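Local atomic coordinates of maquette-3 (Escherichia coli, PDB entry 6Z0C), a protein that is a computationally designed four-helix bundle, probably without natural function, made to explore how buried charged networks and ion pairs sit in a hydrophobic core. Residues K40-A45 and S56-Q61; Q77-A82 and Q123-L128; L114-Q119 and K185-G190. One frame throughout, in Å; residues are numbered along the deposited sequence.

Interaction 1 (K40-A45 and S56-Q61); sequences KQLREA and SVLQKQ
Leu42 and Leu58 are the closest backbone pair, their CA atoms 6.3 Å apart, where the two helical segments run antiparallel at 146° with 9.1 Å between their axes. The leucines meet methyl to methyl: CD2 of Leu42 lies 3.8 Å from CD2 of Leu58, and the two side chains cross at a slant. Leu58 divides its branches. CD2 takes Leu42, while CD1 reaches past it to the next turn and rests on Ala45, 3.7 Å from the carbonyl carbon C and 3.9 Å from the CB of that alanine. These residues sit close to the turn of a helical hairpin, helix 4-48 followed directly by helix 52-99, which supplies two of the four helices of the bundle. The other methyl of Leu42, CD1, packs 3.9 Å from CG of Gln61. Here glutamine behaves as an aliphatic residue at its base: CG is swung opposite the backbone N (chi1 177°), and a bend at the next bond (chi2 59°) turns the amide aside, where NE2 is hydrogen-bonded to OE1 of Glu65. Phe139 of helix 105-144 covers Leu42 and Gln61, and Leu158 of helix 152-194 touches both leucines.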
loop_
_atom_site.group_PDB
_atom_site.type_symbol
_atom_site.label_atom_id
_atom_site.label_comp_id
_atom_site.label_asym_id
_atom_site.label_seq_id
_atom_site.Cartn_x
_atom_site.Cartn_y
_atom_site.Cartn_z
ATOM N N LYS A 40 22.474 3.590 2.255
ATOM C CA LYS A 40 23.922 3.622 1.909
ATOM C C LYS A 40 24.430 5.067 1.993
ATOM O O LYS A 40 25.546 5.257 2.504
ATOM C CB LYS A 40 24.157 2.987 0.537
ATOM C CG LYS A 40 23.818 1.504 0.468
ATOM C CD LYS A 40 23.981 0.905 -0.910
ATOM C CE LYS A 40 25.412 0.928 -1.395
ATOM N NZ LYS A 40 25.593 0.082 -2.599
ATOM N N GLN A 41 23.628 6.037 1.538
ATOM C CA GLN A 41 23.944 7.493 1.601
ATOM C C GLN A 41 24.029 7.949 3.062
ATOM O O GLN A 41 24.951 8.725 3.392
ATOM C CB GLN A 41 22.886 8.322 0.869
ATOM C CG GLN A 41 23.001 8.287 -0.646
ATOM C CD GLN A 41 21.956 9.167 -1.285
ATOM O OE1 GLN A 41 21.028 8.691 -1.931
ATOM N NE2 GLN A 41 22.085 10.469 -1.084
ATOM N N LEU A 42 23.085 7.513 3.900
ATOM C CA LEU A 42 23.065 7.828 5.355
ATOM C C LEU A 42 24.329 7.270 6.014
ATOM O O LEU A 42 24.955 8.000 6.796
ATOM C CB LEU A 42 21.821 7.219 6.007
ATOM C CG LEU A 42 20.587 8.112 6.056
ATOM C CD1 LEU A 42 19.375 7.313 6.520
ATOM C CD2 LEU A 42 20.818 9.311 6.966
ATOM N N ARG A 43 24.664 6.008 5.733
ATOM C CA ARG A 43 25.854 5.338 6.318
ATOM C C ARG A 43 27.117 6.109 5.911
ATOM O O ARG A 43 27.944 6.387 6.793
ATOM C CB ARG A 43 25.921 3.868 5.888
ATOM C CG ARG A 43 27.102 3.104 6.471
ATOM C CD ARG A 43 27.108 3.114 7.988
ATOM N NE ARG A 43 28.289 2.478 8.553
ATOM C CZ ARG A 43 28.367 1.218 8.970
ATOM N NH1 ARG A 43 27.323 0.409 8.887
ATOM N NH2 ARG A 43 29.507 0.770 9.469
ATOM N N GLU A 44 27.251 6.455 4.628
ATOM C CA GLU A 44 28.418 7.211 4.096
ATOM C C GLU A 44 28.499 8.575 4.793
ATOM O O GLU A 44 29.592 8.915 5.280
ATOM C CB GLU A 44 28.324 7.365 2.578
ATOM C CG GLU A 44 29.462 8.183 1.990
ATOM C CD GLU A 44 29.766 7.934 0.521
ATOM O OE1 GLU A 44 29.079 7.099 -0.098
ATOM O OE2 GLU A 44 30.701 8.572 0.002
ATOM N N ALA A 45 27.390 9.320 4.845
ATOM C CA ALA A 45 27.313 10.653 5.495
ATOM C C ALA A 45 27.695 10.526 6.976
ATOM O O ALA A 45 28.454 11.374 7.465
ATOM C CB ALA A 45 25.936 11.246 5.322
ATOM N N SER A 56 25.403 11.981 15.358
ATOM C CA SER A 56 24.336 11.487 16.266
ATOM C C SER A 56 22.999 11.394 15.518
ATOM O O SER A 56 22.350 10.334 15.605
ATOM C CB SER A 56 24.220 12.363 17.483
ATOM O OG SER A 56 23.106 11.970 18.270
ATOM N N VAL A 57 22.600 12.466 14.826
ATOM C CA VAL A 57 21.311 12.549 14.073
ATOM C C VAL A 57 21.300 11.467 12.985
ATOM O O VAL A 57 20.299 10.719 12.891
ATOM C CB VAL A 57 21.092 13.952 13.474
ATOM C CG1 VAL A 57 20.047 13.946 12.367
ATOM C CG2 VAL A 57 20.732 14.968 14.549
ATOM N N LEU A 58 22.371 11.392 12.191
ATOM C CA LEU A 58 22.478 10.459 11.038
ATOM C C LEU A 58 22.464 9.006 11.534
ATOM O O LEU A 58 21.748 8.189 10.923
ATOM C CB LEU A 58 23.756 10.767 10.253
ATOM C CG LEU A 58 23.804 12.143 9.586
ATOM C CD1 LEU A 58 25.187 12.416 9.012
ATOM C CD2 LEU A 58 22.741 12.267 8.505
ATOM N N GLN A 59 23.217 8.697 12.595
ATOM C CA GLN A 59 23.338 7.314 13.138
ATOM C C GLN A 59 21.981 6.841 13.679
ATOM O O GLN A 59 21.614 5.687 13.406
ATOM C CB GLN A 59 24.429 7.218 14.208
ATOM C CG GLN A 59 25.739 6.670 13.662
ATOM C CD GLN A 59 26.880 6.720 14.646
ATOM O OE1 GLN A 59 26.754 7.232 15.755
ATOM N NE2 GLN A 59 28.020 6.185 14.237
ATOM N N LYS A 60 21.250 7.676 14.415
ATOM C CA LYS A 60 19.977 7.219 15.039
ATOM C C LYS A 60 18.930 7.035 13.928
ATOM O O LYS A 60 18.131 6.089 14.042
ATOM C CB LYS A 60 19.573 8.102 16.227
ATOM C CG LYS A 60 19.041 9.493 15.926
ATOM C CD LYS A 60 18.457 10.167 17.164
ATOM C CE LYS A 60 18.829 11.629 17.308
ATOM N NZ LYS A 60 18.147 12.476 16.302
ATOM N N GLN A 61 18.980 7.826 12.848
ATOM C CA GLN A 61 18.055 7.663 11.691
ATOM C C GLN A 61 18.383 6.368 10.935
ATOM O O GLN A 61 17.445 5.727 10.427
ATOM C CB GLN A 61 18.114 8.866 10.749
ATOM C CG GLN A 61 17.246 8.710 9.506
ATOM C CD GLN A 61 15.782 8.510 9.815
ATOM O OE1 GLN A 61 15.298 8.847 10.896
ATOM N NE2 GLN A 61 15.059 7.955 8.855
#

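Interaction 2 (Q77-A82 and Q123-L128); sequences QTAQEA and QKFQQL
Thr78 and Phe125 face each other at the point of closest backbone approach, CA to CA 7.4 Å, between two helical segments that run nearly antiparallel (159°) with their axes 11.0 Å apart. That spacing is wide, and only the CD1/CE1 edge of the Phe125 ring meets the other helix. CG of Phe125 stands opposite the backbone N (chi1 -159°), which sets the ring alongside the 77-82 segment with that edge turned to it. Two methyl groups line the edge, both near the plane of the ring: CG2 of Thr78 is 3.9 Å from CD1 of Phe125, and CB of Ala79 is 4.3 Å from CE1 of the same ring. Neither methyl lies over a face. The side chains of Thr78 and Phe125 pass alongside one another, pointing opposite ways. Thr78 splits its two branches by chemistry. The methyl goes to the ring, while the hydroxyl OG1 turns back on its own helix and donates a hydrogen bond to O of Thr74, one turn earlier, so this buried polar atom is satisfied without help from across the gap. At the margin, the aliphatic CE of Lys124 comes within 4.4 Å of OG1 of Thr78, a loose approach on the exposed side. Phe125 belongs to the hydrophobic core of the four-helix bundle: besides the 77-82 segment it touches Leu75 of the same helix 52-99, Ile24 and Ile28 of helix 4-48, and Val176 of helix 152-194, while Ala79 packs on Gln25 of helix 4-48.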
loop_
_atom_site.group_PDB
_atom_site.type_symbol
_atom_site.label_atom_id
_atom_site.label_comp_id
_atom_site.label_asym_id
_atom_site.label_seq_id
_atom_site.Cartn_x
_atom_site.Cartn_y
_atom_site.Cartn_z
ATOM N N GLN A 77 3.927 -8.549 1.111
ATOM C CA GLN A 77 3.231 -9.793 1.530
ATOM C C GLN A 77 1.736 -9.497 1.715
ATOM O O GLN A 77 0.918 -10.338 1.309
ATOM C CB GLN A 77 3.894 -10.358 2.787
ATOM C CG GLN A 77 5.280 -10.933 2.515
ATOM C CD GLN A 77 6.064 -11.253 3.765
ATOM O OE1 GLN A 77 5.565 -11.151 4.885
ATOM N NE2 GLN A 77 7.314 -11.648 3.579
ATOM N N THR A 78 1.395 -8.333 2.279
ATOM C CA THR A 78 -0.008 -7.869 2.462
ATOM C C THR A 78 -0.685 -7.722 1.092
ATOM O O THR A 78 -1.823 -8.206 0.948
ATOM C CB THR A 78 -0.060 -6.580 3.292
ATOM O OG1 THR A 78 0.596 -6.850 4.531
ATOM C CG2 THR A 78 -1.469 -6.094 3.551
ATOM N N ALA A 79 -0.018 -7.090 0.122
ATOM C CA ALA A 79 -0.541 -6.874 -1.249
ATOM C C ALA A 79 -0.768 -8.229 -1.933
ATOM O O ALA A 79 -1.789 -8.375 -2.627
ATOM C CB ALA A 79 0.398 -5.998 -2.042
ATOM N N GLN A 80 0.144 -9.184 -1.726
ATOM C CA GLN A 80 0.046 -10.571 -2.259
ATOM C C GLN A 80 -1.194 -11.262 -1.676
ATOM O O GLN A 80 -1.944 -11.875 -2.453
ATOM C CB GLN A 80 1.320 -11.349 -1.931
ATOM C CG GLN A 80 1.375 -12.729 -2.567
ATOM C CD GLN A 80 2.689 -13.416 -2.289
ATOM O OE1 GLN A 80 3.761 -12.826 -2.417
ATOM N NE2 GLN A 80 2.613 -14.678 -1.896
ATOM N N GLU A 81 -1.395 -11.163 -0.358
ATOM C CA GLU A 81 -2.548 -11.769 0.367
ATOM C C GLU A 81 -3.857 -11.181 -0.184
ATOM O O GLU A 81 -4.813 -11.948 -0.395
ATOM C CB GLU A 81 -2.383 -11.531 1.868
ATOM C CG GLU A 81 -3.442 -12.199 2.726
ATOM C CD GLU A 81 -3.283 -11.949 4.217
ATOM O OE1 GLU A 81 -2.154 -11.635 4.650
ATOM O OE2 GLU A 81 -4.291 -12.063 4.941
ATOM N N ALA A 82 -3.894 -9.869 -0.429
ATOM C CA ALA A 82 -5.046 -9.168 -1.045
ATOM C C ALA A 82 -5.320 -9.750 -2.438
ATOM O O ALA A 82 -6.492 -9.945 -2.768
ATOM C CB ALA A 82 -4.787 -7.682 -1.102
ATOM N N GLN A 123 -6.852 -1.238 5.228
ATOM C CA GLN A 123 -6.874 -0.279 6.367
ATOM C C GLN A 123 -5.541 -0.376 7.120
ATOM O O GLN A 123 -4.951 0.682 7.395
ATOM C CB GLN A 123 -8.101 -0.521 7.248
ATOM C CG GLN A 123 -9.379 0.009 6.616
ATOM C CD GLN A 123 -10.622 -0.303 7.412
ATOM O OE1 GLN A 123 -10.561 -0.787 8.541
ATOM N NE2 GLN A 123 -11.771 -0.025 6.819
ATOM N N LYS A 124 -5.078 -1.596 7.410
ATOM C CA LYS A 124 -3.754 -1.882 8.034
ATOM C C LYS A 124 -2.659 -1.278 7.148
ATOM O O LYS A 124 -1.800 -0.534 7.667
ATOM C CB LYS A 124 -3.589 -3.396 8.213
ATOM C CG LYS A 124 -2.228 -3.879 8.702
ATOM C CD LYS A 124 -2.071 -5.389 8.594
ATOM C CE LYS A 124 -0.632 -5.868 8.611
ATOM N NZ LYS A 124 -0.215 -6.322 9.959
ATOM N N PHE A 125 -2.716 -1.577 5.849
ATOM C CA PHE A 125 -1.791 -1.073 4.804
ATOM C C PHE A 125 -1.701 0.457 4.884
ATOM O O PHE A 125 -0.577 0.985 4.983
ATOM C CB PHE A 125 -2.270 -1.542 3.430
ATOM C CG PHE A 125 -1.213 -1.545 2.360
ATOM C CD1 PHE A 125 -0.820 -2.730 1.759
ATOM C CD2 PHE A 125 -0.612 -0.365 1.956
ATOM C CE1 PHE A 125 0.148 -2.730 0.769
ATOM C CE2 PHE A 125 0.360 -0.369 0.967
ATOM C CZ PHE A 125 0.737 -1.551 0.378
ATOM N N GLN A 126 -2.843 1.150 4.839
ATOM C CA GLN A 126 -2.906 2.639 4.863
ATOM C C GLN A 126 -2.243 3.160 6.145
ATOM O O GLN A 126 -1.429 4.096 6.037
ATOM C CB GLN A 126 -4.345 3.152 4.745
ATOM C CG GLN A 126 -4.452 4.664 4.920
ATOM C CD GLN A 126 -5.779 5.241 4.489
ATOM O OE1 GLN A 126 -6.734 4.520 4.207
ATOM N NE2 GLN A 126 -5.848 6.562 4.439
ATOM N N GLN A 127 -2.575 2.577 7.304
ATOM C CA GLN A 127 -2.046 2.996 8.633
ATOM C C GLN A 127 -0.516 2.910 8.623
ATOM O O GLN A 127 0.138 3.860 9.102
ATOM C CB GLN A 127 -2.618 2.128 9.756
ATOM C CG GLN A 127 -4.087 2.402 10.046
ATOM C CD GLN A 127 -4.715 1.387 10.969
ATOM O OE1 GLN A 127 -4.052 0.497 11.502
ATOM N NE2 GLN A 127 -6.016 1.516 11.166
ATOM N N LEU A 128 0.034 1.817 8.089
ATOM C CA LEU A 128 1.499 1.551 8.092
ATOM C C LEU A 128 2.209 2.538 7.158
ATOM O O LEU A 128 3.265 3.078 7.566
ATOM C CB LEU A 128 1.748 0.093 7.698
ATOM C CG LEU A 128 1.242 -0.945 8.702
ATOM C CD1 LEU A 128 1.368 -2.351 8.139
ATOM C CD2 LEU A 128 1.975 -0.841 10.033
#

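Interaction 3 (L114-Q119 and K185-G190); sequences LAQKIQ and KLQQTG
Gln187 lays its side-chain amide against Ala115, and this one flat group makes most of the contact between helices 105-144 and 152-194, the antiparallel pair that follows the first hairpin in the four-helix bundle. CB of Ala115 sits over the face of the amide, 3.4 Å from NE2 and 3.6 Å from CD of Gln187, with CG of the same glutamine at 3.9 Å. The touch is therefore a methyl on a flat polar group, by van der Waals contact. A sharp bend at the second side-chain bond (chi2 -95°) brings the amide across the alanine. Gln116 comes in at the solvent-facing margin: its NE2 is 4.2 Å from NE2 of Gln187, the two chains meet at about a right angle, and their amide planes are turned 53° apart, so they brush without stacking. The same NE2 of Gln116 is 3.1 Å from OE1 of Gln119, on its own helix. With Gln187 cut back to an alanine, the Ala115 methyl would probably lose its cover and a gap would open between the two helices on this side. CA of Ala115 and CA of Gln187, 7.0 Å apart, are the nearest backbone pair. Behind this first shell, Ile118 and Leu186 are buried and both meet Phe17 of helix 4-48, while Leu114 packs on Leu85 and Thr92 of helix 52-99. Farther round the 185-190 helix, Thr189 touches Leu13, and its hydroxyl OG1 lies by both OE1 of Glu9 and O of Lys185, the latter 3.1 Å from OG1 of Thr189, with the choice between the two acceptors not settled.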
loop_
_atom_site.group_PDB
_atom_site.type_symbol
_atom_site.label_atom_id
_atom_site.label_comp_id
_atom_site.label_asym_id
_atom_site.label_seq_id
_atom_site.Cartn_x
_atom_site.Cartn_y
_atom_site.Cartn_z
ATOM N N LEU A 114 -15.011 -12.171 2.514
ATOM C CA LEU A 114 -13.801 -11.921 1.686
ATOM C C LEU A 114 -13.596 -10.410 1.514
ATOM O O LEU A 114 -12.471 -9.941 1.737
ATOM C CB LEU A 114 -13.948 -12.628 0.337
ATOM C CG LEU A 114 -13.760 -14.143 0.389
ATOM C CD1 LEU A 114 -14.245 -14.792 -0.895
ATOM C CD2 LEU A 114 -12.304 -14.502 0.660
ATOM N N ALA A 115 -14.646 -9.673 1.149
ATOM C CA ALA A 115 -14.573 -8.213 0.908
ATOM C C ALA A 115 -14.151 -7.491 2.197
ATOM O O ALA A 115 -13.381 -6.517 2.094
ATOM C CB ALA A 115 -15.887 -7.704 0.375
ATOM N N GLN A 116 -14.612 -7.957 3.365
ATOM C CA GLN A 116 -14.256 -7.363 4.684
ATOM C C GLN A 116 -12.789 -7.662 5.020
ATOM O O GLN A 116 -12.114 -6.754 5.545
ATOM C CB GLN A 116 -15.189 -7.859 5.792
ATOM C CG GLN A 116 -16.454 -7.024 5.927
ATOM C CD GLN A 116 -16.171 -5.602 6.358
ATOM O OE1 GLN A 116 -15.277 -5.336 7.161
ATOM N NE2 GLN A 116 -16.938 -4.669 5.820
ATOM N N LYS A 117 -12.312 -8.879 4.744
ATOM C CA LYS A 117 -10.891 -9.262 4.968
ATOM C C LYS A 117 -10.003 -8.344 4.122
ATOM O O LYS A 117 -9.006 -7.829 4.662
ATOM C CB LYS A 117 -10.655 -10.738 4.636
ATOM C CG LYS A 117 -11.147 -11.714 5.694
ATOM C CD LYS A 117 -10.842 -13.162 5.369
ATOM C CE LYS A 117 -11.458 -14.132 6.353
ATOM N NZ LYS A 117 -11.029 -15.524 6.084
ATOM N N ILE A 118 -10.363 -8.132 2.855
ATOM C CA ILE A 118 -9.597 -7.253 1.920
ATOM C C ILE A 118 -9.602 -5.833 2.499
ATOM O O ILE A 118 -8.515 -5.247 2.612
ATOM C CB ILE A 118 -10.159 -7.316 0.482
ATOM C CG1 ILE A 118 -9.962 -8.705 -0.137
ATOM C CG2 ILE A 118 -9.540 -6.227 -0.388
ATOM C CD1 ILE A 118 -10.683 -8.911 -1.448
ATOM N N GLN A 119 -10.772 -5.319 2.892
ATOM C CA GLN A 119 -10.922 -3.966 3.501
ATOM C C GLN A 119 -9.987 -3.830 4.713
ATOM O O GLN A 119 -9.301 -2.792 4.809
ATOM C CB GLN A 119 -12.382 -3.712 3.880
ATOM C CG GLN A 119 -12.598 -2.411 4.638
ATOM C CD GLN A 119 -14.058 -2.038 4.735
ATOM O OE1 GLN A 119 -14.945 -2.790 4.337
ATOM N NE2 GLN A 119 -14.319 -0.858 5.268
ATOM N N LYS A 185 -17.140 -0.472 -4.312
ATOM C CA LYS A 185 -17.797 -0.731 -5.624
ATOM C C LYS A 185 -18.089 -2.229 -5.770
ATOM O O LYS A 185 -19.190 -2.568 -6.234
ATOM C CB LYS A 185 -16.934 -0.242 -6.787
ATOM C CG LYS A 185 -16.764 1.267 -6.864
ATOM C CD LYS A 185 -16.077 1.720 -8.135
ATOM C CE LYS A 185 -15.979 3.225 -8.254
ATOM N NZ LYS A 185 -17.317 3.862 -8.291
ATOM N N LEU A 186 -17.144 -3.095 -5.393
ATOM C CA LEU A 186 -17.335 -4.567 -5.475
ATOM C C LEU A 186 -18.480 -4.984 -4.539
ATOM O O LEU A 186 -19.295 -5.813 -4.962
ATOM C CB LEU A 186 -16.018 -5.279 -5.150
ATOM C CG LEU A 186 -15.021 -5.320 -6.308
ATOM C CD1 LEU A 186 -13.630 -5.700 -5.830
ATOM C CD2 LEU A 186 -15.488 -6.280 -7.390
ATOM N N GLN A 187 -18.562 -4.400 -3.338
ATOM C CA GLN A 187 -19.655 -4.663 -2.358
ATOM C C GLN A 187 -20.998 -4.205 -2.949
ATOM O O GLN A 187 -22.000 -4.909 -2.738
ATOM C CB GLN A 187 -19.375 -3.967 -1.023
ATOM C CG GLN A 187 -18.272 -4.620 -0.201
ATOM C CD GLN A 187 -18.787 -5.609 0.818
ATOM O OE1 GLN A 187 -19.753 -6.338 0.586
ATOM N NE2 GLN A 187 -18.131 -5.649 1.965
ATOM N N GLN A 188 -21.023 -3.065 -3.650
ATOM C CA GLN A 188 -22.240 -2.529 -4.322
ATOM C C GLN A 188 -22.657 -3.472 -5.460
ATOM O O GLN A 188 -23.861 -3.773 -5.572
ATOM C CB GLN A 188 -21.998 -1.115 -4.852
ATOM C CG GLN A 188 -21.987 -0.055 -3.761
ATOM C CD GLN A 188 -21.672 1.318 -4.299
ATOM O OE1 GLN A 188 -20.909 1.472 -5.249
ATOM N NE2 GLN A 188 -22.261 2.333 -3.688
ATOM N N THR A 189 -21.702 -3.918 -6.281
ATOM C CA THR A 189 -21.956 -4.846 -7.415
ATOM C C THR A 189 -22.361 -6.209 -6.846
ATOM O O THR A 189 -23.297 -6.819 -7.397
ATOM C CB THR A 189 -20.753 -4.933 -8.362
ATOM O OG1 THR A 189 -20.487 -3.612 -8.836
ATOM C CG2 THR A 189 -21.000 -5.848 -9.538
ATOM N N GLY A 190 -21.688 -6.654 -5.779
ATOM C CA GLY A 190 -22.036 -7.880 -5.037
ATOM C C GLY A 190 -23.497 -7.873 -4.625
ATOM O O GLY A 190 -24.202 -8.846 -4.922
#

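Overall arrangement
The three contacts are spread along one elongated bundle. Interaction 2 lies near the middle, its centre about 6 Å from that of the chain, while interactions 1 and 3 fall on opposite sides of it, about 43 Å apart centre to centre. Interactions 1 and 2 share helix 52-99, with centres about 29 Å apart and nearest atoms about 13 Å apart. Interactions 2 and 3 share helix 105-144; their centres are about 15 Å apart and their segments alternate along the chain. Together they tie all four helices in consecutive pairs. The potassium ion, bound by Gly101, Gly103 and Gln200, sits at the end of the bundle beyond interaction 3 and involves none of these segments.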